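EscN (Escherichia coli O127:H6, PDB 2OBL) is a type III secretion system protein of the ATP synthase alpha/beta family, built on a P-loop NTPase nucleotide-binding fold. Local coordinates at residues Lys143-Ala148 and Pro201-Arg206; Thr150-Phe155 and Val162-Asp167. The protein carries 1 engineered substitution. All blocks are in the same frame, centred on the assembly; numbering follows the deposited sequence.

Overall arrangement
Contact 1 and contact 2 share helix 138-156, and their centres lie about 9 Å apart on the same side of the chain's centre. Contact 2 ties the C-terminal part of that helix to strand 161-167 and is nested, along the chain, inside the loop that contact 1 closes with helix 194-204. Polar bonds join them: Arg206 NE reaches Glu153 OE2 at 2.7 Å in a salt bridge, and Arg206 NH2 lies 2.9 Å from Thr150 OG1, a probable hydrogen bond. In addition, Ala145 CB packs on Met166 CE at 3.8 Å. Asp167, at the C-terminal end of the contact 2 strand, bonds the imidazole and forms a salt bridge with Lys84 of the probable P-loop.

Contact 1. Residues Lys143-Ala148 and Pro201-Arg206; sequences KAAFTA and PKLLER
In the nucleotide-binding domain, of P-loop NTPase fold, two helices, 138-156 and 194-204, meet in a buried contact through Phe146 and Leu203, whose CA atoms are 7.2 Å apart. Leu203 CD2 lies over the centre of the Phe146 ring, 3.9 Å from its centroid and only 13° off the normal, a CH-pi contact, and also approaches Ala145 O at 3.9 Å. With CG beside its backbone N (chi1 -66°), the phenyl group reaches out from its helix and turns that face to the leucine. The other methyl of Leu203, CD1, lies 4.2 Å from Ala145 CB. Tyr172 of helix 169-182, the helix between these two in the chain of this P-loop NTPase fold, touches Ala145, Phe146 and Leu203. Arg206, three residues after Leu203, comes to the ring from another direction. Its NH1 lies near the ring plane, 3.8 Å from Phe146 CD1, and so meets the ring's edge; the guanidinium and phenyl planes are 45° apart. The guanidinium is held by Glu153 through NE, the carbonyl of Leu38 through NH1 and probably Thr150 through NH2, so that each of its nitrogens has a partner in this buried position.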
ATOM      1  N   LYS A 143     -11.469  -7.815  13.587  1.00 13.80           N
ATOM      2  CA  LYS A 143     -11.632  -6.512  14.249  1.00 14.03           C
ATOM      3  C   LYS A 143     -10.417  -5.611  14.060  1.00 13.09           C
ATOM      4  O   LYS A 143     -10.533  -4.376  14.071  1.00 12.46           O
ATOM      5  CB  LYS A 143     -11.975  -6.689  15.742  1.00 14.30           C
ATOM      6  CG  LYS A 143     -13.430  -7.106  15.993  1.00 15.80           C
ATOM      7  CD  LYS A 143     -13.654  -7.553  17.441  1.00 16.96           C
ATOM      8  CE  LYS A 143     -15.142  -7.800  17.722  1.00 19.11           C
ATOM      9  NZ  LYS A 143     -15.433  -7.782  19.203  1.00 21.07           N
ATOM     10  N   ALA A 144      -9.247  -6.217  13.853  1.00 11.59           N
ATOM     11  CA  ALA A 144      -8.012  -5.432  13.691  1.00 12.75           C
ATOM     12  C   ALA A 144      -8.130  -4.394  12.582  1.00 12.63           C
ATOM     13  O   ALA A 144      -7.595  -3.306  12.701  1.00 12.96           O
ATOM     14  CB  ALA A 144      -6.799  -6.334  13.439  1.00 12.50           C
ATOM     15  N   ALA A 145      -8.824  -4.741  11.498  1.00 12.32           N
ATOM     16  CA  ALA A 145      -8.986  -3.831  10.387  1.00 11.37           C
ATOM     17  C   ALA A 145      -9.778  -2.579  10.814  1.00 12.37           C
ATOM     18  O   ALA A 145      -9.472  -1.459  10.401  1.00 12.96           O
ATOM     19  CB  ALA A 145      -9.702  -4.528   9.248  1.00 12.22           C
ATOM     20  N   PHE A 146     -10.807  -2.790  11.620  1.00 11.63           N
ATOM     21  CA  PHE A 146     -11.650  -1.687  12.091  1.00 12.73           C
ATOM     22  C   PHE A 146     -10.924  -0.888  13.159  1.00 12.42           C
ATOM     23  O   PHE A 146     -10.973   0.333  13.165  1.00 12.51           O
ATOM     24  CB  PHE A 146     -12.980  -2.227  12.613  1.00 14.49           C
ATOM     25  CG  PHE A 146     -13.836  -2.841  11.545  1.00 16.29           C
ATOM     26  CD1 PHE A 146     -14.807  -2.080  10.901  1.00 17.56           C
ATOM     27  CD2 PHE A 146     -13.675  -4.178  11.183  1.00 16.87           C
ATOM     28  CE1 PHE A 146     -15.602  -2.633   9.897  1.00 18.78           C
ATOM     29  CE2 PHE A 146     -14.453  -4.739  10.177  1.00 16.98           C
ATOM     30  CZ  PHE A 146     -15.420  -3.967   9.534  1.00 17.51           C
ATOM     31  N   THR A 147     -10.235  -1.581  14.056  1.00 12.12           N
ATOM     32  CA  THR A 147      -9.434  -0.909  15.080  1.00 12.97           C
ATOM     33  C   THR A 147      -8.410   0.036  14.453  1.00 13.08           C
ATOM     34  O   THR A 147      -8.311   1.214  14.825  1.00 12.80           O
ATOM     35  CB  THR A 147      -8.706  -1.944  15.944  1.00 13.84           C
ATOM     36  OG1 THR A 147      -9.671  -2.628  16.757  1.00 13.41           O
ATOM     37  CG2 THR A 147      -7.639  -1.284  16.816  1.00 13.84           C
ATOM     38  N   ALA A 148      -7.671  -0.474  13.478  1.00 11.95           N
ATOM     39  CA  ALA A 148      -6.699   0.338  12.757  1.00 12.19           C
ATOM     40  C   ALA A 148      -7.363   1.551  12.105  1.00 12.13           C
ATOM     41  O   ALA A 148      -6.867   2.667  12.196  1.00 11.27           O
ATOM     42  CB  ALA A 148      -5.990  -0.517  11.709  1.00 13.08           C
ATOM     43  N   PRO A 201     -16.323  -2.024   1.022  1.00 15.40           N
ATOM     44  CA  PRO A 201     -16.449  -0.590   0.762  1.00 15.28           C
ATOM     45  C   PRO A 201     -16.650   0.230   2.033  1.00 15.59           C
ATOM     46  O   PRO A 201     -16.250   1.392   2.089  1.00 16.77           O
ATOM     47  CB  PRO A 201     -17.669  -0.498  -0.163  1.00 15.43           C
ATOM     48  CG  PRO A 201     -18.437  -1.746   0.071  1.00 15.41           C
ATOM     49  CD  PRO A 201     -17.430  -2.801   0.434  1.00 15.75           C
ATOM     50  N   LYS A 202     -17.240  -0.373   3.055  1.00 15.10           N
ATOM     51  CA  LYS A 202     -17.441   0.332   4.320  1.00 16.51           C
ATOM     52  C   LYS A 202     -16.097   0.675   4.968  1.00 15.85           C
ATOM     53  O   LYS A 202     -15.913   1.770   5.481  1.00 13.20           O
ATOM     54  CB  LYS A 202     -18.291  -0.499   5.275  1.00 18.20           C
ATOM     55  CG  LYS A 202     -19.724  -0.669   4.803  1.00 20.33           C
ATOM     56  CD  LYS A 202     -20.677  -0.702   5.968  1.00 22.09           C
ATOM     57  CE  LYS A 202     -22.093  -0.423   5.517  1.00 23.54           C
ATOM     58  NZ  LYS A 202     -22.923   0.063   6.661  1.00 25.00           N
ATOM     59  N   LEU A 203     -15.160  -0.267   4.926  1.00 14.34           N
ATOM     60  CA  LEU A 203     -13.799  -0.006   5.394  1.00 14.28           C
ATOM     61  C   LEU A 203     -13.055   1.010   4.537  1.00 13.84           C
ATOM     62  O   LEU A 203     -12.451   1.951   5.048  1.00 12.94           O
ATOM     63  CB  LEU A 203     -12.982  -1.299   5.422  1.00 14.99           C
ATOM     64  CG  LEU A 203     -13.144  -2.182   6.653  1.00 15.99           C
ATOM     65  CD1 LEU A 203     -12.590  -3.574   6.356  1.00 16.03           C
ATOM     66  CD2 LEU A 203     -12.433  -1.574   7.865  1.00 15.93           C
ATOM     67  N   LEU A 204     -13.075   0.811   3.227  1.00 13.72           N
ATOM     68  CA  LEU A 204     -12.270   1.642   2.345  1.00 14.54           C
ATOM     69  C   LEU A 204     -12.795   3.056   2.261  1.00 14.62           C
ATOM     70  O   LEU A 204     -12.024   4.016   2.063  1.00 14.88           O
ATOM     71  CB  LEU A 204     -12.164   1.010   0.946  1.00 14.99           C
ATOM     72  CG  LEU A 204     -10.949   0.101   0.776  1.00 15.45           C
ATOM     73  CD1 LEU A 204     -10.950  -1.043   1.764  1.00 15.30           C
ATOM     74  CD2 LEU A 204     -10.871  -0.417  -0.672  1.00 15.99           C
ATOM     75  N   GLU A 205     -14.109   3.202   2.418  1.00 14.19           N
ATOM     76  CA  GLU A 205     -14.719   4.515   2.295  1.00 16.46           C
ATOM     77  C   GLU A 205     -14.376   5.410   3.487  1.00 14.47           C
ATOM     78  O   GLU A 205     -14.604   6.611   3.443  1.00 14.02           O
ATOM     79  CB  GLU A 205     -16.236   4.404   2.074  1.00 17.14           C
ATOM     80  CG  GLU A 205     -16.610   3.835   0.692  1.00 20.68           C
ATOM     81  CD  GLU A 205     -18.116   3.844   0.426  1.00 21.25           C
ATOM     82  OE1 GLU A 205     -18.849   4.493   1.200  1.00 23.05           O
ATOM     83  OE2 GLU A 205     -18.564   3.210  -0.563  1.00 24.21           O
ATOM     84  N   ARG A 206     -13.799   4.831   4.540  1.00 14.12           N
ATOM     85  CA  ARG A 206     -13.362   5.626   5.693  1.00 13.93           C
ATOM     86  C   ARG A 206     -12.024   6.348   5.493  1.00 14.09           C
ATOM     87  O   ARG A 206     -11.741   7.330   6.165  1.00 13.21           O
ATOM     88  CB  ARG A 206     -13.374   4.786   6.969  1.00 14.41           C
ATOM     89  CG  ARG A 206     -14.790   4.462   7.412  1.00 14.23           C
ATOM     90  CD  ARG A 206     -14.822   3.352   8.432  1.00 14.44           C
ATOM     91  NE  ARG A 206     -14.339   3.779   9.737  1.00 12.15           N
ATOM     92  CZ  ARG A 206     -14.309   2.978  10.799  1.00 12.79           C
ATOM     93  NH1 ARG A 206     -14.734   1.719  10.688  1.00 12.23           N
ATOM     94  NH2 ARG A 206     -13.871   3.433  11.958  1.00 12.49           N
TER

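Contact 2. Residues Thr150-Phe155 and Val162-Asp167. With IMD (imidazole), chain D.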
ATOM      1  N   THR A 150     -10.179   3.041  12.856  1.00 10.46           N
ATOM      2  CA  THR A 150     -10.668   3.950  13.897  1.00 12.44           C
ATOM      3  C   THR A 150      -9.532   4.783  14.483  1.00 12.25           C
ATOM      4  O   THR A 150      -9.677   5.976  14.714  1.00 12.20           O
ATOM      5  CB  THR A 150     -11.398   3.164  14.994  1.00 12.50           C
ATOM      6  OG1 THR A 150     -12.561   2.549  14.413  1.00 14.34           O
ATOM      7  CG2 THR A 150     -11.852   4.107  16.125  1.00 12.65           C
ATOM      8  N   ILE A 151      -8.393   4.146  14.719  1.00 12.50           N
ATOM      9  CA  ILE A 151      -7.230   4.861  15.222  1.00 12.61           C
ATOM     10  C   ILE A 151      -6.724   5.896  14.202  1.00 12.52           C
ATOM     11  O   ILE A 151      -6.350   7.021  14.568  1.00 11.85           O
ATOM     12  CB  ILE A 151      -6.117   3.885  15.645  1.00 13.27           C
ATOM     13  CG1 ILE A 151      -6.549   3.098  16.897  1.00 12.37           C
ATOM     14  CG2 ILE A 151      -4.821   4.640  15.920  1.00 13.76           C
ATOM     15  CD1 ILE A 151      -5.667   1.888  17.183  1.00 13.46           C
ATOM     16  N   ALA A 152      -6.718   5.522  12.928  1.00 12.80           N
ATOM     17  CA  ALA A 152      -6.368   6.452  11.866  1.00 11.92           C
ATOM     18  C   ALA A 152      -7.288   7.666  11.876  1.00 12.36           C
ATOM     19  O   ALA A 152      -6.829   8.787  11.693  1.00 12.12           O
ATOM     20  CB  ALA A 152      -6.402   5.752  10.476  1.00 11.11           C
ATOM     21  N   GLU A 153      -8.581   7.436  12.093  1.00 12.98           N
ATOM     22  CA  GLU A 153      -9.552   8.534  12.178  1.00 13.89           C
ATOM     23  C   GLU A 153      -9.268   9.440  13.371  1.00 13.74           C
ATOM     24  O   GLU A 153      -9.377  10.669  13.274  1.00 13.88           O
ATOM     25  CB  GLU A 153     -10.979   7.988  12.238  1.00 14.32           C
ATOM     26  CG  GLU A 153     -11.442   7.340  10.942  1.00 15.25           C
ATOM     27  CD  GLU A 153     -12.706   6.526  11.109  1.00 15.84           C
ATOM     28  OE1 GLU A 153     -13.004   6.111  12.246  1.00 16.79           O
ATOM     29  OE2 GLU A 153     -13.396   6.289  10.094  1.00 15.48           O
ATOM     30  N   TYR A 154      -8.898   8.840  14.496  1.00 14.08           N
ATOM     31  CA  TYR A 154      -8.563   9.624  15.681  1.00 14.54           C
ATOM     32  C   TYR A 154      -7.411  10.581  15.378  1.00 14.87           C
ATOM     33  O   TYR A 154      -7.489  11.770  15.691  1.00 14.08           O
ATOM     34  CB  TYR A 154      -8.215   8.739  16.879  1.00 14.84           C
ATOM     35  CG  TYR A 154      -7.549   9.529  17.987  1.00 14.87           C
ATOM     36  CD1 TYR A 154      -8.293  10.357  18.828  1.00 15.19           C
ATOM     37  CD2 TYR A 154      -6.175   9.477  18.164  1.00 14.50           C
ATOM     38  CE1 TYR A 154      -7.678  11.098  19.815  1.00 15.15           C
ATOM     39  CE2 TYR A 154      -5.555  10.210  19.150  1.00 15.37           C
ATOM     40  CZ  TYR A 154      -6.304  11.018  19.969  1.00 15.26           C
ATOM     41  OH  TYR A 154      -5.656  11.737  20.947  1.00 15.85           O
ATOM     42  N   PHE A 155      -6.340  10.059  14.777  1.00 14.58           N
ATOM     43  CA  PHE A 155      -5.185  10.900  14.432  1.00 14.79           C
ATOM     44  C   PHE A 155      -5.468  11.911  13.310  1.00 15.53           C
ATOM     45  O   PHE A 155      -5.019  13.065  13.379  1.00 15.51           O
ATOM     46  CB  PHE A 155      -3.934  10.048  14.191  1.00 14.73           C
ATOM     47  CG  PHE A 155      -3.332   9.522  15.463  1.00 14.81           C
ATOM     48  CD1 PHE A 155      -2.699  10.390  16.349  1.00 14.82           C
ATOM     49  CD2 PHE A 155      -3.456   8.189  15.815  1.00 13.89           C
ATOM     50  CE1 PHE A 155      -2.154   9.926  17.546  1.00 15.15           C
ATOM     51  CE2 PHE A 155      -2.914   7.711  17.018  1.00 14.68           C
ATOM     52  CZ  PHE A 155      -2.256   8.578  17.884  1.00 14.71           C
ATOM     53  N   VAL A 162      -2.403  11.090   7.906  1.00 14.91           N
ATOM     54  CA  VAL A 162      -2.216   9.716   8.354  1.00 13.70           C
ATOM     55  C   VAL A 162      -2.029   8.758   7.173  1.00 12.40           C
ATOM     56  O   VAL A 162      -2.698   8.877   6.156  1.00 13.69           O
ATOM     57  CB  VAL A 162      -3.422   9.254   9.188  1.00 13.71           C
ATOM     58  CG1 VAL A 162      -3.230   7.818   9.682  1.00 14.87           C
ATOM     59  CG2 VAL A 162      -3.664  10.215  10.370  1.00 13.41           C
ATOM     60  N   LEU A 163      -1.096   7.830   7.312  1.00 12.45           N
ATOM     61  CA  LEU A 163      -1.005   6.697   6.386  1.00 13.26           C
ATOM     62  C   LEU A 163      -1.527   5.459   7.095  1.00 13.28           C
ATOM     63  O   LEU A 163      -0.956   5.024   8.098  1.00 13.73           O
ATOM     64  CB  LEU A 163       0.438   6.467   5.926  1.00 13.43           C
ATOM     65  CG  LEU A 163       0.680   5.183   5.125  1.00 14.52           C
ATOM     66  CD1 LEU A 163      -0.185   5.151   3.874  1.00 14.32           C
ATOM     67  CD2 LEU A 163       2.164   4.981   4.767  1.00 15.00           C
ATOM     68  N   LEU A 164      -2.629   4.913   6.589  1.00 13.01           N
ATOM     69  CA  LEU A 164      -3.156   3.643   7.086  1.00 12.82           C
ATOM     70  C   LEU A 164      -2.629   2.544   6.171  1.00 13.38           C
ATOM     71  O   LEU A 164      -2.831   2.589   4.956  1.00 12.60           O
ATOM     72  CB  LEU A 164      -4.682   3.651   7.043  1.00 13.69           C
ATOM     73  CG  LEU A 164      -5.395   2.326   7.352  1.00 13.46           C
ATOM     74  CD1 LEU A 164      -5.101   1.868   8.799  1.00 14.77           C
ATOM     75  CD2 LEU A 164      -6.896   2.512   7.137  1.00 13.75           C
ATOM     76  N   MET A 165      -1.942   1.564   6.742  1.00 13.82           N
ATOM     77  CA  MET A 165      -1.364   0.515   5.919  1.00 14.98           C
ATOM     78  C   MET A 165      -1.811  -0.842   6.446  1.00 14.89           C
ATOM     79  O   MET A 165      -1.469  -1.226   7.568  1.00 14.91           O
ATOM     80  CB  MET A 165       0.172   0.621   5.884  1.00 15.37           C
ATOM     81  CG  MET A 165       0.837  -0.536   5.137  1.00 17.31           C
ATOM     82  SD  MET A 165       2.658  -0.486   5.043  1.00 19.21           S
ATOM     83  CE  MET A 165       2.946   0.883   3.938  1.00 19.49           C
ATOM     84  N   MET A 166      -2.589  -1.551   5.643  1.00 14.22           N
ATOM     85  CA  MET A 166      -3.200  -2.788   6.090  1.00 16.07           C
ATOM     86  C   MET A 166      -2.619  -3.960   5.315  1.00 15.16           C
ATOM     87  O   MET A 166      -2.844  -4.089   4.116  1.00 13.45           O
ATOM     88  CB  MET A 166      -4.712  -2.734   5.903  1.00 17.24           C
ATOM     89  CG  MET A 166      -5.368  -4.043   6.330  1.00 18.89           C
ATOM     90  SD  MET A 166      -7.154  -4.061   6.145  1.00 23.33           S
ATOM     91  CE  MET A 166      -7.560  -2.495   6.869  1.00 21.56           C
ATOM     92  N   ASP A 167      -1.865  -4.803   6.012  1.00 14.71           N
ATOM     93  CA  ASP A 167      -1.237  -5.973   5.412  1.00 14.39           C
ATOM     94  C   ASP A 167      -1.804  -7.173   6.179  1.00 12.84           C
ATOM     95  O   ASP A 167      -1.264  -7.526   7.230  1.00 10.93           O
ATOM     96  CB  ASP A 167       0.295  -5.871   5.590  1.00 15.36           C
ATOM     97  CG  ASP A 167       1.076  -6.947   4.824  1.00 16.15           C
ATOM     98  OD1 ASP A 167       0.623  -7.424   3.763  1.00 15.75           O
ATOM     99  OD2 ASP A 167       2.174  -7.325   5.290  1.00 17.77           O
TER
HETATM  100  N1  IMD D1295       1.853  -9.587   9.470  1.00 29.33           N
HETATM  101  C2  IMD D1295       1.282  -8.925   8.440  1.00 28.24           C
HETATM  102  N3  IMD D1295       2.279  -8.464   7.642  1.00 29.78           N
HETATM  103  C4  IMD D1295       3.474  -8.833   8.170  1.00 29.18           C
HETATM  104  C5  IMD D1295       3.203  -9.539   9.332  1.00 29.06           C
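Asp167 OD2 is gripped by two groups: the imidazole donates N3-H to it across 2.6 Å at a nearly straight 167°, and Lys84 NZ forms a salt bridge with it. The second carboxylate oxygen, OD1, is hydrogen-bonded to Thr220 OG1, so both ends of the group are held and its rotation is fixed. CG lies anti to the backbone N (chi1 -172°), which carries the carboxylate out from the end of the strand. The imidazole probably comes from the crystallisation liquor.

The contact between helix 150-155 and strand 162-167 is made at the other end of the strand; no hydrogen bond crosses it, and its side-chain contacts are apolar. Ala152 points its methyl toward the strand, where CB meets Val162 CG1 at 3.9 Å and, more loosely, Leu164 CB at 4.4 Å. Val162 spreads its two methyls along the helix: CG1 goes to Ala152, while CG2 packs 3.8 Å from Phe155 CB and 3.7 Å from the carbonyl oxygen Ala152 O. Phe155 thus touches the strand with its CB, and its ring turns off toward Ile99 and Leu12; Tyr154 CD2 sits over the centre of one ring face and Ile151 CG2 lies in plane at its edge. Ile215 of the adjoining strand touches both Ala152 and Leu164. On the opposite face of the strand, Met165 packs against Leu88 and Ile91 of helix 84-94.

The short axes run 8.7 Å apart and almost exactly antiparallel, at 175°. Helix 138-156 follows strand 127-132 and returns the chain to strand 161-167, parallel to it across strand 99-105: a beta-alpha-beta crossover of the P-loop NTPase fold, with Asp167 at the strand-end position typical of a Walker B aspartate, beside Lys84 of the probable Walker A loop.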